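Local coordinates for phospho-2-dehydro-3-deoxyheptonate aldolase (PDB 3TQK), which catalyses the condensation of phosphoenolpyruvate with D-erythrose 4-phosphate to 3-deoxy-D-arabino-heptulosonate 7-phosphate, the first step of chorismate biosynthesis, at the manganese (II) ion site and the interface of chains A and B. Residues are numbered along the deposited sequence; one frame, centred on the assembly and turned at random. Chains: chain A/B, Phospho-2-dehydro-3-deoxyheptonate aldolase.

Contact 1 is the metal centre of the active site, and contact 2 is part of the two-fold interface between the chains. The centres of their C-alpha atoms lie about 30 Å apart. They share no residue. Contact 1 draws on strands 84-89, 260-263 and 293-299, helix 266-269 and nearby loops, all from chain A. Contact 2 uses strand 205-209, the start of strand 215-220 and the loop at 144-145 of both chains, with B:Leu13 added. Each chain therefore supplies these metal ligands itself. Contact 2 joins the two copies at a distance, and any influence on the metal would be indirect.

Contact 1: the manganese (II) ion site. Residues chain A 58, 89, 94, 263, 265-266, 271, 299, 322. With MN (manganese (II) ion), chain C; ACT (acetate ion), chain D.
This site looks catalytic: the manganese lies in the conserved metal centre of class-I DAHP synthases. A:Cys58, A:His266, A:Glu299 and A:Asp322 bind the ion. An acetate, possibly from crystallisation, occupies a further position, with its OXT 2.5 Å from MN. The geometry is near trigonal bipyramidal.

A:Glu299 reaches the metal tip-on, with OE2 2.0 Å from MN, on a chain extended beyond CG. Its other oxygen, OE1, lies over one face of the A:His266 ring, toward the rim. A:Glu299 OE1 also accepts a 2.6 Å hydrogen bond from the A:Ser265 hydroxyl OG. That bond helps fix the carboxylate's rotation. A:His266 binds with NE2. The other nitrogen of A:His266, ND1, donates to A:Asp263 OD2 at 2.7 Å, nearly in the ring plane, which sets the ring and may make NE2 a stronger electron-pair donor to the metal. SG, the sulphur of A:Cys58, is anti to its backbone N (chi1 171°) and binds MN at 2.6 Å. The backbone N of A:Asp322 also donates to this sulphur.

A:Arg89 grips A:Cys58 O side-on with NE and NH2. A:Arg89 NH2 also forms a salt bridge to acetate O at 3.3 Å, and another to A:Glu299 OE2. A:Lys271 NZ pairs with A:Asp322 OD2 and could temper its charge. The site holds the metal that the enzyme needs for its condensation reaction.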
ATOM      1  N   CYS A  58      11.771  18.651   2.263  1.00 32.47           N
ATOM      2  CA  CYS A  58      11.547  17.219   2.045  1.00 32.17           C
ATOM      3  C   CYS A  58      10.447  16.740   2.988  1.00 31.18           C
ATOM      4  O   CYS A  58       9.458  16.153   2.551  1.00 29.95           O
ATOM      5  CB  CYS A  58      12.834  16.410   2.265  1.00 33.52           C
ATOM      6  SG  CYS A  58      12.568  14.597   2.258  1.00 33.48           S
ATOM      7  N   ARG A  89       4.912  22.677  -0.104  1.00 23.89           N
ATOM      8  CA  ARG A  89       5.062  21.282   0.250  1.00 23.95           C
ATOM      9  C   ARG A  89       5.133  21.160   1.769  1.00 24.20           C
ATOM     10  O   ARG A  89       6.053  21.691   2.408  1.00 25.65           O
ATOM     11  CB  ARG A  89       6.340  20.772  -0.416  1.00 24.78           C
ATOM     12  CG  ARG A  89       6.638  19.317  -0.272  1.00 25.40           C
ATOM     13  CD  ARG A  89       8.091  19.042  -0.678  1.00 27.53           C
ATOM     14  NE  ARG A  89       8.475  17.755  -0.124  1.00 29.37           N
ATOM     15  CZ  ARG A  89       8.287  16.586  -0.722  1.00 29.35           C
ATOM     16  NH1 ARG A  89       7.774  16.521  -1.939  1.00 28.73           N
ATOM     17  NH2 ARG A  89       8.638  15.465  -0.096  1.00 31.72           N
ATOM     18  N   LYS A  94       8.465  10.396   6.108  1.00 38.76           N
ATOM     19  CA  LYS A  94       9.616  10.043   5.291  1.00 39.94           C
ATOM     20  C   LYS A  94       9.623   8.528   5.044  1.00 39.94           C
ATOM     21  O   LYS A  94       9.640   7.742   5.996  1.00 40.14           O
ATOM     22  CB  LYS A  94      10.904  10.464   5.999  1.00 41.88           C
ATOM     23  CG  LYS A  94      12.205  10.060   5.288  1.00 43.61           C
ATOM     24  CD  LYS A  94      12.312  10.641   3.884  1.00 42.95           C
ATOM     25  CE  LYS A  94      13.623  10.225   3.231  1.00 44.55           C
ATOM     26  NZ  LYS A  94      13.598   8.803   2.859  1.00 44.26           N
ATOM     27  N   ASP A 263       8.720  15.449 -10.856  1.00 27.97           N
ATOM     28  CA  ASP A 263       9.506  15.682  -9.645  1.00 29.15           C
ATOM     29  C   ASP A 263      10.934  15.959 -10.075  1.00 31.59           C
ATOM     30  O   ASP A 263      11.536  15.118 -10.726  1.00 33.09           O
ATOM     31  CB  ASP A 263       9.453  14.438  -8.753  1.00 28.64           C
ATOM     32  CG  ASP A 263       9.979  14.689  -7.333  1.00 30.03           C
ATOM     33  OD1 ASP A 263      10.707  15.683  -7.114  1.00 30.74           O
ATOM     34  OD2 ASP A 263       9.661  13.873  -6.431  1.00 30.11           O
ATOM     35  N   SER A 265      13.316  16.162  -7.989  1.00 35.84           N
ATOM     36  CA  SER A 265      14.126  15.571  -6.928  1.00 36.95           C
ATOM     37  C   SER A 265      14.009  14.038  -6.917  1.00 37.22           C
ATOM     38  O   SER A 265      13.646  13.428  -7.923  1.00 37.11           O
ATOM     39  CB  SER A 265      13.684  16.158  -5.578  1.00 36.07           C
ATOM     40  OG  SER A 265      14.666  15.957  -4.585  1.00 36.08           O
ATOM     41  N   HIS A 266      14.323  13.436  -5.771  1.00 38.12           N
ATOM     42  CA  HIS A 266      14.278  11.976  -5.576  1.00 38.55           C
ATOM     43  C   HIS A 266      14.951  11.215  -6.721  1.00 39.99           C
ATOM     44  O   HIS A 266      16.120  11.461  -7.009  1.00 41.10           O
ATOM     45  CB  HIS A 266      12.839  11.522  -5.300  1.00 36.72           C
ATOM     46  CG  HIS A 266      12.216  12.243  -4.148  1.00 35.96           C
ATOM     47  ND1 HIS A 266      11.283  13.245  -4.315  1.00 36.40           N
ATOM     48  CD2 HIS A 266      12.444  12.157  -2.816  1.00 36.39           C
ATOM     49  CE1 HIS A 266      10.938  13.720  -3.130  1.00 36.41           C
ATOM     50  NE2 HIS A 266      11.638  13.085  -2.205  1.00 36.24           N
ATOM     51  N   LYS A 271      18.776  11.830  -5.934  1.00 51.58           N
ATOM     52  CA  LYS A 271      19.032  12.236  -4.544  1.00 52.26           C
ATOM     53  C   LYS A 271      20.053  13.398  -4.404  1.00 53.64           C
ATOM     54  O   LYS A 271      20.325  13.865  -3.287  1.00 54.21           O
ATOM     55  CB  LYS A 271      19.478  11.021  -3.698  1.00 53.33           C
ATOM     56  CG  LYS A 271      18.624  10.767  -2.451  1.00 53.71           C
ATOM     57  CD  LYS A 271      17.530   9.707  -2.710  1.00 54.17           C
ATOM     58  CE  LYS A 271      16.480   9.642  -1.587  1.00 53.36           C
ATOM     59  NZ  LYS A 271      15.239  10.420  -1.916  1.00 51.80           N
ATOM     60  N   GLU A 299      12.378  20.170  -4.020  1.00 32.78           N
ATOM     61  CA  GLU A 299      12.652  20.012  -2.591  1.00 33.49           C
ATOM     62  C   GLU A 299      13.577  21.142  -2.160  1.00 34.93           C
ATOM     63  O   GLU A 299      14.710  21.246  -2.625  1.00 36.30           O
ATOM     64  CB  GLU A 299      13.222  18.617  -2.266  1.00 34.33           C
ATOM     65  CG  GLU A 299      12.128  17.538  -2.153  1.00 33.88           C
ATOM     66  CD  GLU A 299      12.636  16.166  -1.697  1.00 35.75           C
ATOM     67  OE1 GLU A 299      13.684  15.690  -2.196  1.00 37.13           O
ATOM     68  OE2 GLU A 299      11.956  15.548  -0.847  1.00 35.53           O
ATOM     69  N   ASP A 322      15.838  14.228   3.198  1.00 38.89           N
ATOM     70  CA  ASP A 322      16.517  14.349   1.898  1.00 40.07           C
ATOM     71  C   ASP A 322      17.150  15.737   1.724  1.00 41.66           C
ATOM     72  O   ASP A 322      16.740  16.716   2.353  1.00 41.14           O
ATOM     73  CB  ASP A 322      15.569  14.057   0.717  1.00 38.53           C
ATOM     74  CG  ASP A 322      15.082  12.586   0.667  1.00 37.58           C
ATOM     75  OD1 ASP A 322      15.822  11.663   1.090  1.00 39.18           O
ATOM     76  OD2 ASP A 322      13.960  12.365   0.165  1.00 33.31           O
TER
HETATM   77 MN    MN C1001      12.046  13.669  -0.081  1.00 38.04          MN
HETATM   78  C   ACT D1002       9.148  12.240   0.892  1.00 48.84           C
HETATM   79  O   ACT D1002       9.386  12.944   1.903  1.00 49.00           O
HETATM   80  OXT ACT D1002       9.981  12.300  -0.041  1.00 48.75           O
HETATM   81  CH3 ACT D1002       7.921  11.382   0.809  1.00 48.67           C

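Contact 2: the interface of chains A and B. Residues chain A 144-145, 207-209, 213-215; chain B 13, 144-145, 208-209, 213-215.
The backbones of the two chains meet antiparallel at A:Ser214 and B:Ser214, where a beta bridge crosses the two-fold axis. This is part of the homodimer interface of the deposited assembly, which may be the biological dimer. A:Thr215 N donates to B:Gly213 O at 2.9 Å (149° at H), and B:Thr215 N returns the same bond to A:Gly213 O. Each N-H comes from above the carbonyl plane. The hydroxyl OG1 of each Thr215 adds a weak bond to the same oxygen. At the bridge residue, A:Ser214 OG is anti to its backbone N and donates to A:Thr215 O within its own chain.

The threonine methyls pack next to the bridge. A:Thr215 CG2 and B:Thr209 CG2 touch at 3.5 Å where the two side chains cross obliquely. Both residues have OG1 in the crowded position between backbone N and carbonyl carbon, with chi1 54° for A:Thr215 and 64° for B:Thr209. This leaves CG2 anti to the carbonyl carbon and turned to the partner. The hydroxyl of B:Thr209 is used inside its chain: OG1 donates to a lone pair of B:Val144 O at 2.7 Å, tying strand 205-209 to the 144-145 loop. The twin contact repeats all this with the chains exchanged.

B:Ile145 lays its CD1 methyl against the backbone of strand 205-209 of chain A. B:Ile145 CD1 is 3.6 Å from A:Leu207 CB, and the two side chains cross obliquely. CG1 of B:Ile145 is anti to the carbonyl carbon, and the end of the side chain reaches across to chain A. A:Leu207 turns CB and CD1 to B:Ile145 and its CD2 branch to B:Leu13. A:Leu207 CD2 touches B:Leu13 CD2 at 3.7 Å, with the side chains about at right angles. B:Leu13 CD2 also lies beside A:Thr215 CB. A water links the backbones here, its oxygen 2.7 Å from A:Thr215 O and 3.1 Å from B:Leu13 N.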
ATOM      1  N   VAL A 144      -5.893   5.713   5.937  1.00 22.24           N
ATOM      2  CA  VAL A 144      -7.318   6.074   6.037  1.00 21.43           C
ATOM      3  C   VAL A 144      -7.684   6.790   7.337  1.00 21.24           C
ATOM      4  O   VAL A 144      -8.867   7.036   7.600  1.00 21.65           O
ATOM      5  CB  VAL A 144      -8.247   4.832   5.852  1.00 22.28           C
ATOM      6  CG1 VAL A 144      -8.009   4.182   4.487  1.00 21.75           C
ATOM      7  CG2 VAL A 144      -8.083   3.814   6.983  1.00 21.46           C
ATOM      8  N   ILE A 145      -6.681   7.139   8.142  1.00 20.34           N
ATOM      9  CA  ILE A 145      -6.920   7.728   9.461  1.00 19.74           C
ATOM     10  C   ILE A 145      -6.466   9.195   9.499  1.00 19.30           C
ATOM     11  O   ILE A 145      -7.250  10.073   9.856  1.00 19.18           O
ATOM     12  CB  ILE A 145      -6.248   6.874  10.577  1.00 19.93           C
ATOM     13  CG1 ILE A 145      -6.950   5.508  10.666  1.00 20.20           C
ATOM     14  CG2 ILE A 145      -6.318   7.563  11.917  1.00 19.00           C
ATOM     15  CD1 ILE A 145      -6.261   4.466  11.588  1.00 18.14           C
ATOM     16  N   LEU A 207     -13.581   0.785   3.291  1.00 23.64           N
ATOM     17  CA  LEU A 207     -13.538   1.015   4.711  1.00 23.21           C
ATOM     18  C   LEU A 207     -12.570   2.146   5.052  1.00 22.52           C
ATOM     19  O   LEU A 207     -11.415   2.156   4.589  1.00 22.71           O
ATOM     20  CB  LEU A 207     -13.152  -0.270   5.412  1.00 23.76           C
ATOM     21  CG  LEU A 207     -14.118  -1.427   5.143  1.00 25.50           C
ATOM     22  CD1 LEU A 207     -13.541  -2.736   5.680  1.00 25.49           C
ATOM     23  CD2 LEU A 207     -15.497  -1.141   5.727  1.00 24.22           C
ATOM     24  N   SER A 208     -13.054   3.108   5.836  1.00 22.06           N
ATOM     25  CA  SER A 208     -12.263   4.264   6.236  1.00 21.23           C
ATOM     26  C   SER A 208     -12.704   4.666   7.624  1.00 21.13           C
ATOM     27  O   SER A 208     -13.312   3.864   8.331  1.00 21.21           O
ATOM     28  CB  SER A 208     -12.445   5.425   5.258  1.00 21.51           C
ATOM     29  OG  SER A 208     -11.452   6.434   5.462  1.00 21.58           O
ATOM     30  N   THR A 209     -12.388   5.895   8.024  1.00 20.27           N
ATOM     31  CA  THR A 209     -12.705   6.366   9.363  1.00 20.82           C
ATOM     32  C   THR A 209     -13.363   7.745   9.316  1.00 21.09           C
ATOM     33  O   THR A 209     -13.125   8.523   8.387  1.00 21.09           O
ATOM     34  CB  THR A 209     -11.444   6.385  10.301  1.00 20.98           C
ATOM     35  OG1 THR A 209     -10.467   7.316   9.807  1.00 19.34           O
ATOM     36  CG2 THR A 209     -10.814   4.981  10.401  1.00 19.50           C
ATOM     37  N   GLY A 213     -13.755   9.495  14.897  1.00 24.43           N
ATOM     38  CA  GLY A 213     -12.810   8.420  15.246  1.00 24.08           C
ATOM     39  C   GLY A 213     -13.389   7.021  15.171  1.00 23.74           C
ATOM     40  O   GLY A 213     -12.871   6.111  15.782  1.00 24.05           O
ATOM     41  N   SER A 214     -14.456   6.860  14.398  1.00 23.62           N
ATOM     42  CA  SER A 214     -15.104   5.582  14.191  1.00 23.54           C
ATOM     43  C   SER A 214     -14.755   5.003  12.833  1.00 21.51           C
ATOM     44  O   SER A 214     -14.391   5.736  11.938  1.00 20.34           O
ATOM     45  CB  SER A 214     -16.621   5.762  14.257  1.00 24.86           C
ATOM     46  OG  SER A 214     -17.278   4.589  13.775  1.00 27.43           O
ATOM     47  N   THR A 215     -14.895   3.687  12.689  1.00 20.87           N
ATOM     48  CA  THR A 215     -14.773   3.053  11.389  1.00 20.38           C
ATOM     49  C   THR A 215     -16.128   3.181  10.687  1.00 21.00           C
ATOM     50  O   THR A 215     -17.150   3.318  11.350  1.00 22.19           O
ATOM     51  CB  THR A 215     -14.364   1.559  11.491  1.00 20.63           C
ATOM     52  OG1 THR A 215     -15.274   0.861  12.342  1.00 21.73           O
ATOM     53  CG2 THR A 215     -12.947   1.395  12.045  1.00 19.02           C
TER
ATOM     54  N   LEU B  13     -20.870   0.890   9.735  1.00 26.79           N
ATOM     55  CA  LEU B  13     -20.126  -0.364   9.813  1.00 25.53           C
ATOM     56  C   LEU B  13     -20.296  -0.934  11.230  1.00 25.56           C
ATOM     57  O   LEU B  13     -20.114  -0.212  12.205  1.00 25.24           O
ATOM     58  CB  LEU B  13     -18.649  -0.118   9.534  1.00 23.99           C
ATOM     59  CG  LEU B  13     -17.765  -1.363   9.445  1.00 22.98           C
ATOM     60  CD1 LEU B  13     -18.166  -2.246   8.275  1.00 22.23           C
ATOM     61  CD2 LEU B  13     -16.287  -0.969   9.336  1.00 20.67           C
ATOM     62  N   VAL B 144      -6.205  -1.922   7.772  1.00 22.24           N
ATOM     63  CA  VAL B 144      -6.166  -1.848   9.244  1.00 21.43           C
ATOM     64  C   VAL B 144      -7.533  -2.021   9.907  1.00 21.24           C
ATOM     65  O   VAL B 144      -7.658  -1.857  11.126  1.00 21.65           O
ATOM     66  CB  VAL B 144      -5.514  -0.520   9.743  1.00 22.28           C
ATOM     67  CG1 VAL B 144      -4.083  -0.393   9.216  1.00 21.75           C
ATOM     68  CG2 VAL B 144      -6.349   0.709   9.372  1.00 21.46           C
ATOM     69  N   ILE B 145      -8.552  -2.366   9.120  1.00 20.34           N
ATOM     70  CA  ILE B 145      -9.923  -2.449   9.626  1.00 19.74           C
ATOM     71  C   ILE B 145     -10.417  -3.904   9.635  1.00 19.30           C
ATOM     72  O   ILE B 145     -10.862  -4.396  10.670  1.00 19.18           O
ATOM     73  CB  ILE B 145     -10.867  -1.510   8.819  1.00 19.93           C
ATOM     74  CG1 ILE B 145     -10.481  -0.045   9.087  1.00 20.20           C
ATOM     75  CG2 ILE B 145     -12.312  -1.724   9.196  1.00 19.00           C
ATOM     76  CD1 ILE B 145     -11.194   1.004   8.192  1.00 18.14           C
ATOM     77  N   SER B 208      -4.274   2.323  13.800  1.00 22.06           N
ATOM     78  CA  SER B 208      -5.086   1.173  13.424  1.00 21.23           C
ATOM     79  C   SER B 208      -6.442   1.334  14.072  1.00 21.13           C
ATOM     80  O   SER B 208      -6.805   2.441  14.466  1.00 21.21           O
ATOM     81  CB  SER B 208      -4.432  -0.136  13.867  1.00 21.51           C
ATOM     82  OG  SER B 208      -5.051  -1.262  13.239  1.00 21.58           O
ATOM     83  N   THR B 209      -7.196   0.243  14.169  1.00 20.27           N
ATOM     84  CA  THR B 209      -8.542   0.293  14.715  1.00 20.82           C
ATOM     85  C   THR B 209      -8.755  -0.813  15.749  1.00 21.09           C
ATOM     86  O   THR B 209      -8.114  -1.867  15.682  1.00 21.09           O
ATOM     87  CB  THR B 209      -9.643   0.223  13.595  1.00 20.98           C
ATOM     88  OG1 THR B 209      -9.574  -1.035  12.904  1.00 19.34           O
ATOM     89  CG2 THR B 209      -9.470   1.375  12.585  1.00 19.50           C
ATOM     90  N   GLY B 213     -14.462  -0.652  17.079  1.00 24.43           N
ATOM     91  CA  GLY B 213     -14.663   0.190  15.887  1.00 24.08           C
ATOM     92  C   GLY B 213     -14.130   1.603  16.015  1.00 23.74           C
ATOM     93  O   GLY B 213     -14.555   2.484  15.299  1.00 24.05           O
ATOM     94  N   SER B 214     -13.181   1.801  16.922  1.00 23.62           N
ATOM     95  CA  SER B 214     -12.544   3.083  17.141  1.00 23.54           C
ATOM     96  C   SER B 214     -11.156   3.117  16.531  1.00 21.51           C
ATOM     97  O   SER B 214     -10.556   2.082  16.333  1.00 20.34           O
ATOM     98  CB  SER B 214     -12.411   3.337  18.643  1.00 24.86           C
ATOM     99  OG  SER B 214     -11.539   4.442  18.880  1.00 27.43           O
ATOM    100  N   THR B 215     -10.650   4.318  16.260  1.00 20.87           N
ATOM    101  CA  THR B 215      -9.267   4.481  15.853  1.00 20.38           C
ATOM    102  C   THR B 215      -8.415   4.510  17.126  1.00 21.00           C
ATOM    103  O   THR B 215      -8.918   4.851  18.190  1.00 22.19           O
ATOM    104  CB  THR B 215      -9.036   5.775  15.027  1.00 20.63           C
ATOM    105  OG1 THR B 215      -9.516   6.908  15.751  1.00 21.73           O
ATOM    106  CG2 THR B 215      -9.747   5.717  13.673  1.00 19.02           C
TER
HETATM  107  O   HOH W   1     -19.834   3.361  11.246  1.00  7.49           O